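Local coordinates for lactococcal prophage ps3 protein 05 (Staphylococcus epidermidis ATCC 12228, PDB 3G8W), which is probably an acetyltransferase of the GNAT family, which would transfer an acetyl group from acetyl-coenzyme A to an acceptor that remains unidentified, at residues N11-M22 against R43-H51. Residues are numbered along the deposited sequence; the frame is centred on the assembly and turned at random.
Sequences NQNDLDSYIELM and RLKTILSNH
Leu44 enters as a knob among Leu15, Tyr18, Ile19 and Met22, four residues of one face of helix 15-24. Its CD2 branch does most of the touching: Leu15 CD1 lies 3.6 Å from Leu44 CD2, CD1 of Ile19 reaches the same methyl, and Tyr18 presents the edge of its ring, with Tyr18 CD2 3.9 Å from Leu44 CD2, close to the ring plane. On the other branch, Leu44 CD1 is 4.3 Å from Met22 CE, the end of a selenomethionine. One turn on, Leu48 carries the apolar seam toward the loop. Leu48 CD1 meets Leu15 CD1 at 3.6 Å, the two side chains crossing at about a right angle, while its CD2 rests against the backbone carbonyl of Asn11. With CG of Leu15 anti to the backbone N (chi1 -176°) and chi2 at 57°, its CD1 lies against both leucines. These are the first and third helices of a GNAT domain, linked through helix 30-37 and packed on the central sheet: Tyr18 continues onto Ile57, Thr69 and Phe90, and Ile47 lies on Trp55 and Ile57. The axes of helices 15-22 and 43-48 stay 11.6 Å apart at closest and lie at 120°; the backbones come nearest at the loop, where Asn11 CA makes a CA-H...O contact with Leu48 O at 3.2 Å. Asn11 N donates to Asp14 OD2, and Arg8 forms a salt bridge with OD1 of that aspartate, tying the turn before the helix to strand 6-9. The solvent side is looser: exposed Lys45, extended beyond CG, lays its aliphatic CE 3.8 Å from Leu15 CD2, and Gln12, also exposed, reaches over to Ser49, with Gln12 NE2 2.8 Å from Ser49 OG.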
ATOM      1  N   ASN B  11      -6.297 -19.879   8.805  1.00 49.74           N
ATOM      2  CA  ASN B  11      -7.613 -19.666   8.235  1.00 48.82           C
ATOM      3  C   ASN B  11      -8.578 -19.258   9.359  1.00 48.91           C
ATOM      4  O   ASN B  11      -8.198 -19.268  10.534  1.00 48.99           O
ATOM      5  CB  ASN B  11      -8.070 -20.964   7.568  1.00 48.22           C
ATOM      6  CG  ASN B  11      -8.783 -21.878   8.526  1.00 47.47           C
ATOM      7  OD1 ASN B  11      -9.926 -21.619   8.876  1.00 47.07           O
ATOM      8  ND2 ASN B  11      -8.117 -22.936   8.971  1.00 47.14           N
ATOM      9  N   GLN B  12      -9.826 -18.937   9.014  1.00 48.69           N
ATOM     10  CA  GLN B  12     -10.836 -18.541  10.018  1.00 47.98           C
ATOM     11  C   GLN B  12     -11.129 -19.560  11.137  1.00 46.49           C
ATOM     12  O   GLN B  12     -11.871 -19.260  12.069  1.00 45.70           O
ATOM     13  CB  GLN B  12     -12.130 -18.033   9.357  1.00 49.04           C
ATOM     14  CG  GLN B  12     -12.441 -18.610   7.975  1.00 50.31           C
ATOM     15  CD  GLN B  12     -13.518 -17.821   7.226  1.00 50.96           C
ATOM     16  OE1 GLN B  12     -14.302 -17.078   7.825  1.00 51.30           O
ATOM     17  NE2 GLN B  12     -13.560 -17.988   5.907  1.00 51.26           N
ATOM     18  N   ASN B  13     -10.523 -20.742  11.048  1.00 45.62           N
ATOM     19  CA  ASN B  13     -10.544 -21.737  12.128  1.00 45.17           C
ATOM     20  C   ASN B  13      -9.479 -21.484  13.186  1.00 45.12           C
ATOM     21  O   ASN B  13      -9.362 -22.236  14.143  1.00 45.31           O
ATOM     22  CB  ASN B  13     -10.307 -23.139  11.570  1.00 44.54           C
ATOM     23  CG  ASN B  13     -11.581 -23.874  11.285  1.00 43.74           C
ATOM     24  OD1 ASN B  13     -12.081 -23.859  10.159  1.00 43.22           O
ATOM     25  ND2 ASN B  13     -12.122 -24.529  12.302  1.00 43.81           N
ATOM     26  N   ASP B  14      -8.691 -20.440  13.007  1.00 44.81           N
ATOM     27  CA  ASP B  14      -7.581 -20.197  13.901  1.00 44.96           C
ATOM     28  C   ASP B  14      -7.706 -18.852  14.603  1.00 44.81           C
ATOM     29  O   ASP B  14      -6.807 -18.438  15.337  1.00 44.31           O
ATOM     30  CB  ASP B  14      -6.256 -20.313  13.129  1.00 44.83           C
ATOM     31  CG  ASP B  14      -6.044 -21.711  12.538  1.00 45.01           C
ATOM     32  OD1 ASP B  14      -6.103 -22.716  13.292  1.00 44.17           O
ATOM     33  OD2 ASP B  14      -5.815 -21.800  11.310  1.00 45.19           O
ATOM     34  N   LEU B  15      -8.834 -18.181  14.395  1.00 44.90           N
ATOM     35  CA  LEU B  15      -9.044 -16.881  14.998  1.00 45.55           C
ATOM     36  C   LEU B  15      -8.703 -16.917  16.487  1.00 46.55           C
ATOM     37  O   LEU B  15      -7.983 -16.048  16.973  1.00 46.91           O
ATOM     38  CB  LEU B  15     -10.470 -16.393  14.768  1.00 44.79           C
ATOM     39  CG  LEU B  15     -10.809 -14.989  15.276  1.00 44.47           C
ATOM     40  CD1 LEU B  15      -9.891 -13.948  14.679  1.00 43.88           C
ATOM     41  CD2 LEU B  15     -12.270 -14.642  14.984  1.00 44.38           C
ATOM     42  N   ASP B  16      -9.197 -17.938  17.188  1.00 47.65           N
ATOM     43  CA  ASP B  16      -8.911 -18.126  18.613  1.00 48.89           C
ATOM     44  C   ASP B  16      -7.407 -18.064  18.903  1.00 49.54           C
ATOM     45  O   ASP B  16      -6.932 -17.133  19.568  1.00 49.60           O
ATOM     46  CB  ASP B  16      -9.509 -19.448  19.122  1.00 49.25           C
ATOM     47  CG  ASP B  16     -11.038 -19.486  19.023  1.00 50.13           C
ATOM     48  OD1 ASP B  16     -11.599 -18.613  18.318  1.00 50.44           O
ATOM     49  OD2 ASP B  16     -11.678 -20.389  19.641  1.00 49.92           O
ATOM     50  N   SER B  17      -6.666 -19.039  18.375  1.00 49.93           N
ATOM     51  CA  SER B  17      -5.223 -19.141  18.578  1.00 49.64           C
ATOM     52  C   SER B  17      -4.537 -17.833  18.273  1.00 50.45           C
ATOM     53  O   SER B  17      -3.542 -17.494  18.907  1.00 51.45           O
ATOM     54  CB  SER B  17      -4.626 -20.213  17.672  1.00 48.99           C
ATOM     55  OG  SER B  17      -5.309 -21.436  17.819  1.00 49.09           O
ATOM     56  N   TYR B  18      -5.076 -17.101  17.301  1.00 50.69           N
ATOM     57  CA  TYR B  18      -4.410 -15.928  16.752  1.00 50.81           C
ATOM     58  C   TYR B  18      -4.522 -14.697  17.647  1.00 51.40           C
ATOM     59  O   TYR B  18      -3.669 -13.819  17.583  1.00 51.57           O
ATOM     60  CB  TYR B  18      -4.915 -15.640  15.333  1.00 50.44           C
ATOM     61  CG  TYR B  18      -4.106 -14.608  14.583  1.00 49.88           C
ATOM     62  CD1 TYR B  18      -2.906 -14.946  13.975  1.00 49.90           C
ATOM     63  CD2 TYR B  18      -4.550 -13.294  14.476  1.00 49.75           C
ATOM     64  CE1 TYR B  18      -2.171 -14.004  13.297  1.00 49.69           C
ATOM     65  CE2 TYR B  18      -3.823 -12.346  13.793  1.00 49.55           C
ATOM     66  CZ  TYR B  18      -2.633 -12.700  13.210  1.00 49.89           C
ATOM     67  OH  TYR B  18      -1.897 -11.748  12.534  1.00 50.93           O
ATOM     68  N   ILE B  19      -5.561 -14.622  18.474  1.00 52.28           N
ATOM     69  CA  ILE B  19      -5.639 -13.547  19.468  1.00 53.53           C
ATOM     70  C   ILE B  19      -4.669 -13.819  20.618  1.00 54.72           C
ATOM     71  O   ILE B  19      -3.925 -12.924  21.029  1.00 55.18           O
ATOM     72  CB  ILE B  19      -7.055 -13.335  20.035  1.00 53.13           C
ATOM     73  CG1 ILE B  19      -8.117 -13.501  18.946  1.00 53.52           C
ATOM     74  CG2 ILE B  19      -7.157 -11.967  20.700  1.00 52.71           C
ATOM     75  CD1 ILE B  19      -7.825 -12.735  17.657  1.00 53.84           C
ATOM     76  N   GLU B  20      -4.681 -15.054  21.124  1.00 55.75           N
ATOM     77  CA  GLU B  20      -3.740 -15.489  22.162  1.00 56.45           C
ATOM     78  C   GLU B  20      -2.276 -15.237  21.803  1.00 56.74           C
ATOM     79  O   GLU B  20      -1.539 -14.678  22.610  1.00 57.03           O
ATOM     80  CB  GLU B  20      -3.955 -16.960  22.530  1.00 56.69           C
ATOM     81  CG  GLU B  20      -4.580 -17.171  23.908  1.00 57.35           C
ATOM     82  CD  GLU B  20      -3.588 -16.963  25.060  1.00 57.70           C
ATOM     83  OE1 GLU B  20      -3.446 -17.881  25.897  1.00 57.79           O
ATOM     84  OE2 GLU B  20      -2.954 -15.885  25.134  1.00 57.65           O
ATOM     85  N   LEU B  21      -1.863 -15.628  20.597  1.00 57.07           N
ATOM     86  CA  LEU B  21      -0.496 -15.370  20.137  1.00 57.71           C
ATOM     87  C   LEU B  21      -0.222 -13.875  20.033  1.00 59.17           C
ATOM     88  O   LEU B  21       0.914 -13.439  20.198  1.00 59.67           O
ATOM     89  CB  LEU B  21      -0.208 -16.051  18.792  1.00 56.56           C
ATOM     90  CG  LEU B  21       1.266 -16.170  18.369  1.00 55.55           C
ATOM     91  CD1 LEU B  21       1.976 -17.244  19.162  1.00 55.46           C
ATOM     92  CD2 LEU B  21       1.409 -16.464  16.901  1.00 54.85           C
HETATM   93  N   MSE B  22      -1.264 -13.096  19.759  1.00 60.68           N
HETATM   94  CA  MSE B  22      -1.148 -11.643  19.704  1.00 62.33           C
HETATM   95  C   MSE B  22      -1.014 -11.025  21.091  1.00 63.66           C
HETATM   96  O   MSE B  22      -0.367  -9.988  21.259  1.00 63.44           O
HETATM   97  CB  MSE B  22      -2.369 -11.046  19.021  1.00 62.07           C
HETATM   98  CG  MSE B  22      -2.184 -10.731  17.561  1.00 61.75           C
HETATM   99 SE   MSE B  22      -3.839  -9.965  16.881  0.60 61.00          SE
HETATM  100  CE  MSE B  22      -3.254  -9.578  15.055  1.00 61.97           C
ATOM    101  N   ARG B  43     -11.720  -7.125  10.091  1.00 63.24           N
ATOM    102  CA  ARG B  43     -10.595  -7.170   9.150  1.00 62.03           C
ATOM    103  C   ARG B  43      -9.846  -8.487   9.278  1.00 60.46           C
ATOM    104  O   ARG B  43      -9.305  -9.017   8.304  1.00 59.92           O
ATOM    105  CB  ARG B  43      -9.628  -5.993   9.402  1.00 63.21           C
ATOM    106  CG  ARG B  43      -8.819  -5.470   8.176  1.00 63.88           C
ATOM    107  CD  ARG B  43      -9.723  -4.934   7.019  1.00 64.84           C
ATOM    108  NE  ARG B  43     -11.131  -4.752   7.420  1.00 65.59           N
ATOM    109  CZ  ARG B  43     -12.162  -4.537   6.592  1.00 65.82           C
ATOM    110  NH1 ARG B  43     -13.392  -4.398   7.086  1.00 65.27           N
ATOM    111  NH2 ARG B  43     -11.972  -4.458   5.278  1.00 65.94           N
ATOM    112  N   LEU B  44      -9.842  -9.014  10.496  1.00 58.39           N
ATOM    113  CA  LEU B  44      -9.106 -10.214  10.818  1.00 56.52           C
ATOM    114  C   LEU B  44      -9.776 -11.408  10.172  1.00 54.99           C
ATOM    115  O   LEU B  44      -9.150 -12.168   9.431  1.00 53.85           O
ATOM    116  CB  LEU B  44      -9.071 -10.387  12.331  1.00 56.62           C
ATOM    117  CG  LEU B  44      -7.678 -10.526  12.931  1.00 56.29           C
ATOM    118  CD1 LEU B  44      -6.963  -9.173  12.965  1.00 56.26           C
ATOM    119  CD2 LEU B  44      -7.797 -11.102  14.316  1.00 56.07           C
ATOM    120  N   LYS B  45     -11.067 -11.544  10.458  1.00 54.27           N
ATOM    121  CA  LYS B  45     -11.900 -12.605   9.903  1.00 53.15           C
ATOM    122  C   LYS B  45     -11.849 -12.518   8.377  1.00 52.51           C
ATOM    123  O   LYS B  45     -11.758 -13.540   7.685  1.00 52.42           O
ATOM    124  CB  LYS B  45     -13.328 -12.460  10.425  1.00 52.45           C
ATOM    125  CG  LYS B  45     -13.874 -13.694  11.119  1.00 51.85           C
ATOM    126  CD  LYS B  45     -14.931 -13.299  12.139  1.00 51.32           C
ATOM    127  CE  LYS B  45     -15.435 -14.497  12.913  1.00 51.07           C
ATOM    128  NZ  LYS B  45     -16.402 -14.096  13.967  1.00 50.86           N
ATOM    129  N   THR B  46     -11.880 -11.285   7.875  1.00 51.68           N
ATOM    130  CA  THR B  46     -11.652 -10.997   6.468  1.00 51.72           C
ATOM    131  C   THR B  46     -10.341 -11.641   6.010  1.00 51.76           C
ATOM    132  O   THR B  46     -10.358 -12.528   5.154  1.00 51.81           O
ATOM    133  CB  THR B  46     -11.608  -9.460   6.204  1.00 51.75           C
ATOM    134  OG1 THR B  46     -12.790  -8.836   6.725  1.00 52.02           O
ATOM    135  CG2 THR B  46     -11.495  -9.152   4.722  1.00 51.55           C
ATOM    136  N   ILE B  47      -9.222 -11.219   6.610  1.00 51.28           N
ATOM    137  CA  ILE B  47      -7.901 -11.683   6.200  1.00 50.83           C
ATOM    138  C   ILE B  47      -7.806 -13.205   6.272  1.00 50.73           C
ATOM    139  O   ILE B  47      -7.291 -13.848   5.358  1.00 50.67           O
ATOM    140  CB  ILE B  47      -6.773 -11.020   7.026  1.00 51.01           C
ATOM    141  CG1 ILE B  47      -6.845  -9.489   6.923  1.00 50.95           C
ATOM    142  CG2 ILE B  47      -5.400 -11.496   6.548  1.00 51.19           C
ATOM    143  CD1 ILE B  47      -6.034  -8.736   7.985  1.00 49.78           C
ATOM    144  N   LEU B  48      -8.349 -13.764   7.347  1.00 50.86           N
ATOM    145  CA  LEU B  48      -8.279 -15.197   7.617  1.00 51.69           C
ATOM    146  C   LEU B  48      -9.034 -16.092   6.616  1.00 53.19           C
ATOM    147  O   LEU B  48      -8.711 -17.285   6.469  1.00 52.87           O
ATOM    148  CB  LEU B  48      -8.760 -15.471   9.043  1.00 50.80           C
ATOM    149  CG  LEU B  48      -7.786 -15.127  10.162  1.00 50.16           C
ATOM    150  CD1 LEU B  48      -8.525 -14.993  11.467  1.00 50.01           C
ATOM    151  CD2 LEU B  48      -6.701 -16.187  10.260  1.00 49.90           C
ATOM    152  N   SER B  49     -10.039 -15.517   5.949  1.00 54.70           N
ATOM    153  CA  SER B  49     -10.806 -16.199   4.905  1.00 55.72           C
ATOM    154  C   SER B  49      -9.978 -16.426   3.629  1.00 56.51           C
ATOM    155  O   SER B  49      -8.992 -15.729   3.376  1.00 56.73           O
ATOM    156  CB  SER B  49     -12.059 -15.385   4.576  1.00 56.19           C
ATOM    157  OG  SER B  49     -13.037 -16.173   3.905  1.00 56.54           O
ATOM    158  N   ASN B  50     -10.387 -17.412   2.837  1.00 57.38           N
ATOM    159  CA  ASN B  50      -9.776 -17.694   1.529  1.00 58.33           C
ATOM    160  C   ASN B  50     -10.377 -16.901   0.337  1.00 58.98           C
ATOM    161  O   ASN B  50      -9.866 -16.968  -0.792  1.00 59.33           O
ATOM    162  CB  ASN B  50      -9.812 -19.198   1.258  1.00 58.09           C
ATOM    163  CG  ASN B  50     -10.949 -19.887   1.990  1.00 58.44           C
ATOM    164  OD1 ASN B  50     -10.714 -20.681   2.895  1.00 58.85           O
ATOM    165  ND2 ASN B  50     -12.186 -19.562   1.625  1.00 58.27           N
ATOM    166  N   HIS B  51     -11.452 -16.147   0.582  1.00 59.01           N
ATOM    167  CA  HIS B  51     -11.962 -15.238  -0.442  1.00 58.87           C
ATOM    168  C   HIS B  51     -11.013 -14.064  -0.581  1.00 59.03           C
ATOM    169  O   HIS B  51     -10.955 -13.455  -1.649  1.00 59.91           O
ATOM    170  CB  HIS B  51     -13.404 -14.786  -0.165  1.00 59.02           C
ATOM    171  CG  HIS B  51     -13.545 -13.795   0.954  1.00 59.25           C
ATOM    172  ND1 HIS B  51     -14.369 -12.690   0.868  1.00 59.00           N
ATOM    173  CD2 HIS B  51     -12.982 -13.749   2.185  1.00 59.47           C
ATOM    174  CE1 HIS B  51     -14.304 -12.002   1.996  1.00 59.43           C
ATOM    175  NE2 HIS B  51     -13.471 -12.625   2.814  1.00 59.89           N
TER